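Local coordinates for universal stress protein (Archaeoglobus fulgidus, PDB 3LOQ) that binds adenosine monophosphate as a member of the universal stress protein A family, although its precise cellular role remains unknown, at residues F57-T62 / E79-A84; I127-R132 / G143-G148; G198-I203 / G227-V232. All blocks are in the same frame, centred on the assembly; numbering follows the deposited sequence.

Interaction 1 of 3, residues F57-T62 / E79-A84; sequences FVINLT and EMSEKA. With AMP (adenosine monophosphate), chain C.
The methyl group of A84 sits over one face of the F57 ring, a CH-pi contact in which CB of A84 lies 3.9 Å from the ring centroid and 22° off the normal. It is offset toward the rim, so its closest approach is to CD2 of F57, at 3.6 Å. The F57 ring reaches the helix because its CG is anti to the backbone N (chi1 170°) and CB itself points at the 79-84 segment. The same ring slides past the backbone of M80, with CE2 of F57 3.8 Å from M80 O, an oxygen that accepts the helical bond from A84 N. F108, outside the two segments, meets the F57 ring edge to face.

Two residues along the strand, and one turn back on the helix, I59 crosses the selenomethionine M80 at a slant. CG1 of I59 lies 3.8 Å from CB of M80, while M80's bent chain carries its selenium away from the strand. The tip, CD1 of I59, comes 3.7 Å from OG of S81, whose hydroxyl is hydrogen-bonded to I77 O one turn back.

This is helix-on-strand packing in the alpha/beta fold of the universal stress proteins: helix 75-97 lies against the end of strand 52-60 without a single hydrogen bond between the two segments. V58, between the two helix-facing residues, turns to the nucleotide instead. Its backbone N donates to N1 of AMP (3.1 Å), and N6 of AMP donates to V58 O (2.9 Å) along an almost straight 176° path.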
loop_
_atom_site.group_PDB
_atom_site.type_symbol
_atom_site.label_atom_id
_atom_site.label_comp_id
_atom_site.label_asym_id
_atom_site.label_seq_id
_atom_site.Cartn_x
_atom_site.Cartn_y
_atom_site.Cartn_z
ATOM N N PHE A 57 -2.179 3.791 16.826
ATOM C CA PHE A 57 -1.529 2.751 17.592
ATOM C C PHE A 57 -2.609 1.947 18.277
ATOM O O PHE A 57 -3.478 2.493 18.930
ATOM C CB PHE A 57 -0.586 3.336 18.638
ATOM C CG PHE A 57 -0.070 2.307 19.623
ATOM C CD1 PHE A 57 0.949 1.438 19.270
ATOM C CD2 PHE A 57 -0.613 2.210 20.896
ATOM C CE1 PHE A 57 1.429 0.495 20.163
ATOM C CE2 PHE A 57 -0.137 1.267 21.804
ATOM C CZ PHE A 57 0.883 0.406 21.438
ATOM N N VAL A 58 -2.555 0.642 18.133
ATOM C CA VAL A 58 -3.584 -0.191 18.719
ATOM C C VAL A 58 -2.952 -1.027 19.822
ATOM O O VAL A 58 -1.873 -1.604 19.634
ATOM C CB VAL A 58 -4.227 -1.092 17.646
ATOM C CG1 VAL A 58 -5.273 -2.021 18.252
ATOM C CG2 VAL A 58 -4.831 -0.229 16.527
ATOM N N ILE A 59 -3.595 -1.056 20.986
ATOM C CA ILE A 59 -3.198 -1.994 22.024
ATOM C C ILE A 59 -3.731 -3.369 21.625
ATOM O O ILE A 59 -4.950 -3.613 21.569
ATOM C CB ILE A 59 -3.686 -1.557 23.420
ATOM C CG1 ILE A 59 -2.999 -0.245 23.820
ATOM C CG2 ILE A 59 -3.384 -2.645 24.449
ATOM C CD1 ILE A 59 -3.931 0.817 24.341
ATOM N N ASN A 60 -2.801 -4.258 21.302
ATOM C CA ASN A 60 -3.157 -5.538 20.727
ATOM C C ASN A 60 -3.540 -6.551 21.811
ATOM O O ASN A 60 -2.674 -7.153 22.449
ATOM C CB ASN A 60 -2.004 -6.046 19.856
ATOM C CG ASN A 60 -2.326 -7.352 19.161
ATOM O OD1 ASN A 60 -3.376 -7.947 19.386
ATOM N ND2 ASN A 60 -1.417 -7.809 18.314
ATOM N N LEU A 61 -4.843 -6.721 22.016
ATOM C CA LEU A 61 -5.346 -7.672 23.004
ATOM C C LEU A 61 -5.424 -9.072 22.416
ATOM O O LEU A 61 -5.533 -10.060 23.135
ATOM C CB LEU A 61 -6.725 -7.233 23.522
ATOM C CG LEU A 61 -6.671 -5.853 24.188
ATOM C CD1 LEU A 61 -7.959 -5.509 24.909
ATOM C CD2 LEU A 61 -5.483 -5.765 25.146
ATOM N N THR A 62 -5.361 -9.143 21.098
ATOM C CA THR A 62 -5.519 -10.396 20.377
ATOM C C THR A 62 -4.600 -11.495 20.876
ATOM O O THR A 62 -5.036 -12.620 21.121
ATOM C CB THR A 62 -5.280 -10.169 18.889
ATOM O OG1 THR A 62 -6.491 -9.675 18.307
ATOM C CG2 THR A 62 -4.841 -11.460 18.186
ATOM N N GLU A 79 0.995 -0.431 30.359
ATOM C CA GLU A 79 2.321 -0.608 29.799
ATOM C C GLU A 79 2.305 -0.076 28.373
ATOM O O GLU A 79 3.071 0.822 28.028
ATOM C CB GLU A 79 2.714 -2.086 29.777
ATOM C CG GLU A 79 2.955 -2.703 31.134
ATOM C CD GLU A 79 4.420 -2.723 31.505
ATOM O OE1 GLU A 79 5.263 -2.555 30.598
ATOM O OE2 GLU A 79 4.731 -2.912 32.702
HETATM N N MSE A 80 1.414 -0.626 27.548
HETATM C CA MSE A 80 1.390 -0.290 26.125
HETATM C C MSE A 80 1.154 1.192 25.872
HETATM O O MSE A 80 1.817 1.788 25.036
HETATM C CB MSE A 80 0.371 -1.139 25.367
HETATM C CG MSE A 80 0.749 -2.608 25.272
HETATM SE SE MSE A 80 2.677 -2.895 25.038
HETATM C CE MSE A 80 2.617 -4.607 24.093
ATOM N N SER A 81 0.231 1.788 26.618
ATOM C CA SER A 81 -0.086 3.201 26.446
ATOM C C SER A 81 1.104 4.098 26.744
ATOM O O SER A 81 1.307 5.108 26.066
ATOM C CB SER A 81 -1.253 3.586 27.344
ATOM O OG SER A 81 -2.387 2.785 27.054
ATOM N N GLU A 82 1.888 3.738 27.756
ATOM C CA GLU A 82 3.069 4.518 28.128
ATOM C C GLU A 82 4.153 4.435 27.059
ATOM O O GLU A 82 4.811 5.430 26.755
ATOM C CB GLU A 82 3.633 4.062 29.480
ATOM C CG GLU A 82 5.070 4.524 29.764
ATOM C CD GLU A 82 5.169 5.986 30.195
ATOM O OE1 GLU A 82 4.517 6.855 29.570
ATOM O OE2 GLU A 82 5.914 6.264 31.164
ATOM N N LYS A 83 4.345 3.245 26.500
ATOM C CA LYS A 83 5.304 3.071 25.426
ATOM C C LYS A 83 4.942 3.949 24.222
ATOM O O LYS A 83 5.786 4.682 23.704
ATOM C CB LYS A 83 5.390 1.598 25.044
ATOM C CG LYS A 83 5.898 0.741 26.186
ATOM C CD LYS A 83 6.178 -0.690 25.753
ATOM C CE LYS A 83 6.902 -1.453 26.870
ATOM N NZ LYS A 83 8.232 -0.838 27.241
ATOM N N ALA A 84 3.680 3.910 23.799
ATOM C CA ALA A 84 3.249 4.738 22.671
ATOM C C ALA A 84 3.482 6.234 22.929
ATOM O O ALA A 84 3.927 6.978 22.038
ATOM C CB ALA A 84 1.779 4.470 22.327
HETATM P P AMP C . 2.682 -7.601 9.424
HETATM O O1P AMP C . 1.997 -8.125 8.188
HETATM O O2P AMP C . 2.003 -7.893 10.750
HETATM O O3P AMP C . 4.173 -7.840 9.428
HETATM O "O5'" AMP C . 2.530 -6.000 9.281
HETATM C "C5'" AMP C . 3.167 -5.169 10.246
HETATM C "C4'" AMP C . 2.441 -3.850 10.230
HETATM O "O4'" AMP C . 1.147 -4.000 10.818
HETATM C "C3'" AMP C . 3.114 -2.837 11.117
HETATM O "O3'" AMP C . 4.114 -2.171 10.374
HETATM C "C2'" AMP C . 1.980 -1.899 11.444
HETATM O "O2'" AMP C . 1.835 -1.029 10.323
HETATM C "C1'" AMP C . 0.769 -2.804 11.504
HETATM N N9 AMP C . 0.515 -3.135 12.923
HETATM C C8 AMP C . 0.840 -4.296 13.524
HETATM N N7 AMP C . 0.477 -4.283 14.833
HETATM C C5 AMP C . -0.091 -3.083 15.078
HETATM C C6 AMP C . -0.688 -2.411 16.244
HETATM N N6 AMP C . -0.757 -3.038 17.438
HETATM N N1 AMP C . -1.165 -1.166 16.079
HETATM C C2 AMP C . -1.110 -0.534 14.893
HETATM N N3 AMP C . -0.585 -1.083 13.792
HETATM C C4 AMP C . -0.074 -2.336 13.819
#

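Interaction 2 of 3, residues I127-R132 / G143-G148; sequences IAMGSR and GSVSEG. With AMP (adenosine monophosphate), chain C.
R132 grips the carbonyl of G143 with both terminal nitrogens, NH2 at 3.1 Å and NH1 at 3.2 Å from G143 O. The oxygen lies slightly out of the guanidinium plane. NH1 of R132 also donates to O3P of AMP (2.9 Å), and the R132 backbone N adds a second bond to that oxygen, so one arginine ties the phosphate to the G143 carbonyl.

Two hydroxyls converge on O1P of AMP: OG of S144 and OG of S146 each donate to it at 2.6 Å. The backbone N of S146 joins them, and V145 N takes O2P. S144 is also the N-cap of helix 145-152, its OG accepting from E147 N (3.1 Å).

Packing lies further out. CE of selenomethionine M129, brought round by a bend at chi3 (-64°), rests 3.7 Å from CA of S146 and also touches CG1 of V145 and the ribose. G130 leaves room for the sugar, where any CB would crowd O3' of AMP.

The sequence from G130 to S144 fits the G-X2-G-X9-G-(S/T) motif of the family's ATP-binding members. An arginine charge and the amide-rich start of a helix facing one phosphate would probably stabilise its negative charge.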
loop_
_atom_site.group_PDB
_atom_site.type_symbol
_atom_site.label_atom_id
_atom_site.label_comp_id
_atom_site.label_asym_id
_atom_site.label_seq_id
_atom_site.Cartn_x
_atom_site.Cartn_y
_atom_site.Cartn_z
ATOM N N ILE A 127 -4.438 3.849 3.317
ATOM C CA ILE A 127 -3.615 3.355 4.397
ATOM C C ILE A 127 -2.205 3.153 3.879
ATOM O O ILE A 127 -2.011 2.541 2.824
ATOM C CB ILE A 127 -4.166 2.021 4.919
ATOM C CG1 ILE A 127 -5.632 2.190 5.325
ATOM C CG2 ILE A 127 -3.377 1.544 6.096
ATOM C CD1 ILE A 127 -6.342 0.888 5.673
ATOM N N ALA A 128 -1.226 3.682 4.612
ATOM C CA ALA A 128 0.181 3.441 4.312
ATOM C C ALA A 128 0.758 2.745 5.513
ATOM O O ALA A 128 0.674 3.259 6.627
ATOM C CB ALA A 128 0.907 4.757 4.063
HETATM N N MSE A 129 1.320 1.560 5.317
HETATM C CA MSE A 129 1.771 0.794 6.465
HETATM C C MSE A 129 2.991 -0.035 6.115
HETATM O O MSE A 129 3.336 -0.162 4.943
HETATM C CB MSE A 129 0.648 -0.086 7.008
HETATM C CG MSE A 129 0.248 -1.229 6.076
HETATM SE SE MSE A 129 -1.387 -2.129 6.694
HETATM C CE MSE A 129 -0.762 -2.846 8.397
ATOM N N GLY A 130 3.652 -0.569 7.141
ATOM C CA GLY A 130 4.811 -1.422 6.948
ATOM C C GLY A 130 4.416 -2.888 6.890
ATOM O O GLY A 130 3.236 -3.232 6.953
ATOM N N SER A 131 5.411 -3.750 6.751
ATOM C CA SER A 131 5.222 -5.182 6.860
ATOM C C SER A 131 6.578 -5.769 7.246
ATOM O O SER A 131 7.619 -5.264 6.825
ATOM C CB SER A 131 4.756 -5.757 5.529
ATOM O OG SER A 131 4.906 -7.171 5.506
ATOM N N ARG A 132 6.589 -6.829 8.042
ATOM C CA ARG A 132 7.872 -7.400 8.424
ATOM C C ARG A 132 8.411 -8.330 7.330
ATOM O O ARG A 132 9.481 -8.929 7.468
ATOM C CB ARG A 132 7.820 -8.057 9.811
ATOM C CG ARG A 132 6.887 -9.226 9.916
ATOM C CD ARG A 132 6.637 -9.620 11.369
ATOM N NE ARG A 132 6.151 -10.998 11.436
ATOM C CZ ARG A 132 4.916 -11.378 11.103
ATOM N NH1 ARG A 132 4.034 -10.471 10.691
ATOM N NH2 ARG A 132 4.564 -12.664 11.181
ATOM N N GLY A 143 0.506 -14.689 12.406
ATOM C CA GLY A 143 -0.390 -13.588 12.121
ATOM C C GLY A 143 0.293 -12.538 11.254
ATOM O O GLY A 143 1.525 -12.401 11.256
ATOM N N SER A 144 -0.517 -11.801 10.506
ATOM C CA SER A 144 -0.027 -10.740 9.645
ATOM C C SER A 144 -1.086 -9.662 9.624
ATOM O O SER A 144 -2.167 -9.855 9.048
ATOM C CB SER A 144 0.191 -11.258 8.228
ATOM O OG SER A 144 0.592 -10.199 7.370
ATOM N N VAL A 145 -0.789 -8.549 10.288
ATOM C CA VAL A 145 -1.679 -7.400 10.318
ATOM C C VAL A 145 -1.809 -6.793 8.931
ATOM O O VAL A 145 -2.901 -6.375 8.538
ATOM C CB VAL A 145 -1.206 -6.339 11.336
ATOM C CG1 VAL A 145 -2.092 -5.103 11.278
ATOM C CG2 VAL A 145 -1.211 -6.946 12.758
ATOM N N SER A 146 -0.719 -6.791 8.168
ATOM C CA SER A 146 -0.760 -6.181 6.843
ATOM C C SER A 146 -1.622 -7.012 5.897
ATOM O O SER A 146 -2.395 -6.455 5.113
ATOM C CB SER A 146 0.649 -5.928 6.269
ATOM O OG SER A 146 1.322 -7.126 5.906
ATOM N N GLU A 147 -1.531 -8.337 5.979
ATOM C CA GLU A 147 -2.413 -9.167 5.155
ATOM C C GLU A 147 -3.886 -9.034 5.554
ATOM O O GLU A 147 -4.763 -8.972 4.694
ATOM C CB GLU A 147 -1.971 -10.633 5.147
ATOM C CG GLU A 147 -0.752 -10.886 4.258
ATOM C CD GLU A 147 -0.999 -10.576 2.781
ATOM O OE1 GLU A 147 -1.953 -11.159 2.207
ATOM O OE2 GLU A 147 -0.227 -9.765 2.192
ATOM N N GLY A 148 -4.156 -8.987 6.855
ATOM C CA GLY A 148 -5.509 -8.768 7.342
ATOM C C GLY A 148 -6.091 -7.473 6.779
ATOM O O GLY A 148 -7.184 -7.475 6.225
HETATM P P AMP C . 2.682 -7.601 9.424
HETATM O O1P AMP C . 1.997 -8.125 8.188
HETATM O O2P AMP C . 2.003 -7.893 10.750
HETATM O O3P AMP C . 4.173 -7.840 9.428
HETATM O "O5'" AMP C . 2.530 -6.000 9.281
HETATM C "C5'" AMP C . 3.167 -5.169 10.246
HETATM C "C4'" AMP C . 2.441 -3.850 10.230
HETATM O "O4'" AMP C . 1.147 -4.000 10.818
HETATM C "C3'" AMP C . 3.114 -2.837 11.117
HETATM O "O3'" AMP C . 4.114 -2.171 10.374
HETATM C "C2'" AMP C . 1.980 -1.899 11.444
HETATM O "O2'" AMP C . 1.835 -1.029 10.323
HETATM C "C1'" AMP C . 0.769 -2.804 11.504
HETATM N N9 AMP C . 0.515 -3.135 12.923
HETATM C C8 AMP C . 0.840 -4.296 13.524
HETATM N N7 AMP C . 0.477 -4.283 14.833
HETATM C C5 AMP C . -0.091 -3.083 15.078
HETATM C C6 AMP C . -0.688 -2.411 16.244
HETATM N N6 AMP C . -0.757 -3.038 17.438
HETATM N N1 AMP C . -1.165 -1.166 16.079
HETATM C C2 AMP C . -1.110 -0.534 14.893
HETATM N N3 AMP C . -0.585 -1.083 13.792
HETATM C C4 AMP C . -0.074 -2.336 13.819
#

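Interaction 3 of 3, residues G198-I203 / G227-V232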
loop_
_atom_site.group_PDB
_atom_site.type_symbol
_atom_site.label_atom_id
_atom_site.label_comp_id
_atom_site.label_asym_id
_atom_site.label_seq_id
_atom_site.Cartn_x
_atom_site.Cartn_y
_atom_site.Cartn_z
ATOM N N GLY A 198 5.606 13.946 -13.341
ATOM C CA GLY A 198 6.302 13.939 -14.616
ATOM C C GLY A 198 7.071 12.661 -14.915
ATOM O O GLY A 198 7.981 12.659 -15.748
ATOM N N GLY A 199 6.701 11.566 -14.256
ATOM C CA GLY A 199 7.428 10.324 -14.436
ATOM C C GLY A 199 7.091 9.534 -15.693
ATOM O O GLY A 199 6.743 10.101 -16.737
ATOM N N GLU A 200 7.215 8.211 -15.578
ATOM C CA GLU A 200 6.913 7.269 -16.646
ATOM C C GLU A 200 5.921 6.252 -16.119
ATOM O O GLU A 200 6.074 5.749 -15.007
ATOM C CB GLU A 200 8.158 6.490 -17.057
ATOM C CG GLU A 200 9.182 7.242 -17.854
ATOM C CD GLU A 200 10.439 6.412 -18.075
ATOM O OE1 GLU A 200 11.489 6.993 -18.441
ATOM O OE2 GLU A 200 10.372 5.179 -17.873
ATOM N N LEU A 201 4.934 5.918 -16.936
ATOM C CA LEU A 201 3.958 4.901 -16.587
ATOM C C LEU A 201 4.292 3.628 -17.323
ATOM O O LEU A 201 4.548 3.640 -18.524
ATOM C CB LEU A 201 2.555 5.362 -16.965
ATOM C CG LEU A 201 1.410 4.387 -16.788
ATOM C CD1 LEU A 201 1.274 3.976 -15.335
ATOM C CD2 LEU A 201 0.154 5.084 -17.282
ATOM N N HIS A 202 4.311 2.526 -16.585
ATOM C CA HIS A 202 4.575 1.226 -17.165
ATOM C C HIS A 202 3.425 0.321 -16.799
ATOM O O HIS A 202 2.970 0.336 -15.670
ATOM C CB HIS A 202 5.894 0.658 -16.630
ATOM C CG HIS A 202 7.105 1.176 -17.342
ATOM N ND1 HIS A 202 7.793 2.299 -16.927
ATOM C CD2 HIS A 202 7.744 0.731 -18.453
ATOM C CE1 HIS A 202 8.813 2.513 -17.737
ATOM N NE2 HIS A 202 8.805 1.579 -18.674
ATOM N N ILE A 203 2.951 -0.451 -17.764
ATOM C CA ILE A 203 1.813 -1.331 -17.564
ATOM C C ILE A 203 2.213 -2.735 -17.980
ATOM O O ILE A 203 2.665 -2.936 -19.104
ATOM C CB ILE A 203 0.621 -0.877 -18.417
ATOM C CG1 ILE A 203 0.272 0.577 -18.097
ATOM C CG2 ILE A 203 -0.588 -1.783 -18.186
ATOM C CD1 ILE A 203 -0.852 1.120 -18.904
ATOM N N GLY A 227 -0.972 12.703 -23.089
ATOM C CA GLY A 227 0.174 13.448 -22.617
ATOM C C GLY A 227 1.007 12.751 -21.553
ATOM O O GLY A 227 1.772 13.401 -20.836
ATOM N N ILE A 228 0.872 11.432 -21.450
ATOM C CA ILE A 228 1.639 10.663 -20.475
ATOM C C ILE A 228 2.622 9.739 -21.178
ATOM O O ILE A 228 2.293 9.141 -22.207
ATOM C CB ILE A 228 0.716 9.810 -19.593
ATOM C CG1 ILE A 228 -0.119 10.707 -18.686
ATOM C CG2 ILE A 228 1.526 8.843 -18.755
ATOM C CD1 ILE A 228 -1.358 10.030 -18.143
ATOM N N GLU A 229 3.828 9.616 -20.629
ATOM C CA GLU A 229 4.779 8.661 -21.176
ATOM C C GLU A 229 4.487 7.256 -20.634
ATOM O O GLU A 229 4.633 6.985 -19.435
ATOM C CB GLU A 229 6.226 9.072 -20.902
ATOM C CG GLU A 229 7.229 8.112 -21.510
ATOM C CD GLU A 229 8.658 8.365 -21.038
ATOM O OE1 GLU A 229 8.894 9.358 -20.302
ATOM O OE2 GLU A 229 9.547 7.564 -21.407
ATOM N N VAL A 230 4.060 6.372 -21.528
ATOM C CA VAL A 230 3.558 5.076 -21.117
ATOM C C VAL A 230 4.217 3.965 -21.927
ATOM O O VAL A 230 4.471 4.118 -23.111
ATOM C CB VAL A 230 2.040 5.024 -21.300
ATOM C CG1 VAL A 230 1.685 5.284 -22.754
ATOM C CG2 VAL A 230 1.493 3.685 -20.855
ATOM N N HIS A 231 4.515 2.850 -21.278
ATOM C CA HIS A 231 5.045 1.690 -21.982
ATOM C C HIS A 231 4.295 0.460 -21.522
ATOM O O HIS A 231 4.174 0.201 -20.321
ATOM C CB HIS A 231 6.531 1.507 -21.704
ATOM C CG HIS A 231 7.356 2.696 -22.068
ATOM N ND1 HIS A 231 7.747 2.961 -23.366
ATOM C CD2 HIS A 231 7.858 3.698 -21.307
ATOM C CE1 HIS A 231 8.457 4.073 -23.387
ATOM N NE2 HIS A 231 8.541 4.541 -22.153
ATOM N N VAL A 232 3.804 -0.302 -22.485
ATOM C CA VAL A 232 3.005 -1.468 -22.184
ATOM C C VAL A 232 3.814 -2.750 -22.367
ATOM O O VAL A 232 4.552 -2.890 -23.337
ATOM C CB VAL A 232 1.727 -1.456 -23.032
ATOM C CG1 VAL A 232 1.223 -2.857 -23.259
ATOM C CG2 VAL A 232 0.677 -0.580 -22.345
HETATM O O HOH W 1 4.384 11.388 -18.176
#
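H202 and H231, paired on one face of the sheet, both set CG anti to the carbonyl carbon (chi1 -82° and -57°), so their rings tilt alike and lie side by side. NE2 of H202 comes within 3.5 Å of CD2 of H231; the planes are near parallel but slid apart, so overlap is slight. E229, extended from a CG anti to its backbone N, spreads over the same surface, and the H231 ring leans back toward it. OE2 of E229 accepts from NE2 of H231 at 3.3 Å, in the plane of the ring. E229 also runs beside E200, with E200 OE1 3.6 Å from E229 OE2, a like-charge contact that the H231 bond may ease. With an alanine at H231, OE2 of E229 is likely to lose this donor and be left free to turn.

The parallel backbones pair directly: L201 N donates to E229 O (2.7 Å), H231 N to L201 O (2.9 Å) and I203 N to H231 O (2.9 Å). A water donates to G199 O and accepts from E229 N.

On the reverse face L201, I203, V230 and V232 form an apolar layer, CD1 of I203 meeting CG2 of V230 at 4.0 Å. Helices 181-197 and 213-225 pack on that layer, the latter the crossover of the beta-alpha-beta unit, while strand 172-176 flanks strand 200-206 on its other edge.

In the fold
From the N terminus, interaction 1 comes first, returning helix 75-97 to strand 52-60 across a connection that is partly unmodelled. Interaction 2 then closes the shorter excursion from strand 126-130 through helix 136-142 to helix 145-152. Interaction 3 follows in the second half, where strands 200-206 and 230-235 meet after helix 213-225. The three loops run in series; none nests or crosses. Interactions 1 and 2, with centres about 17 Å apart, hold opposite ends of one AMP, base and phosphate. Interaction 3, centred about 43 Å from interaction 1, lies away from that site. The antiparallel pairing of strands 157-160 and 285-288 joins the two halves into one continuous sheet, which all three contacts reach.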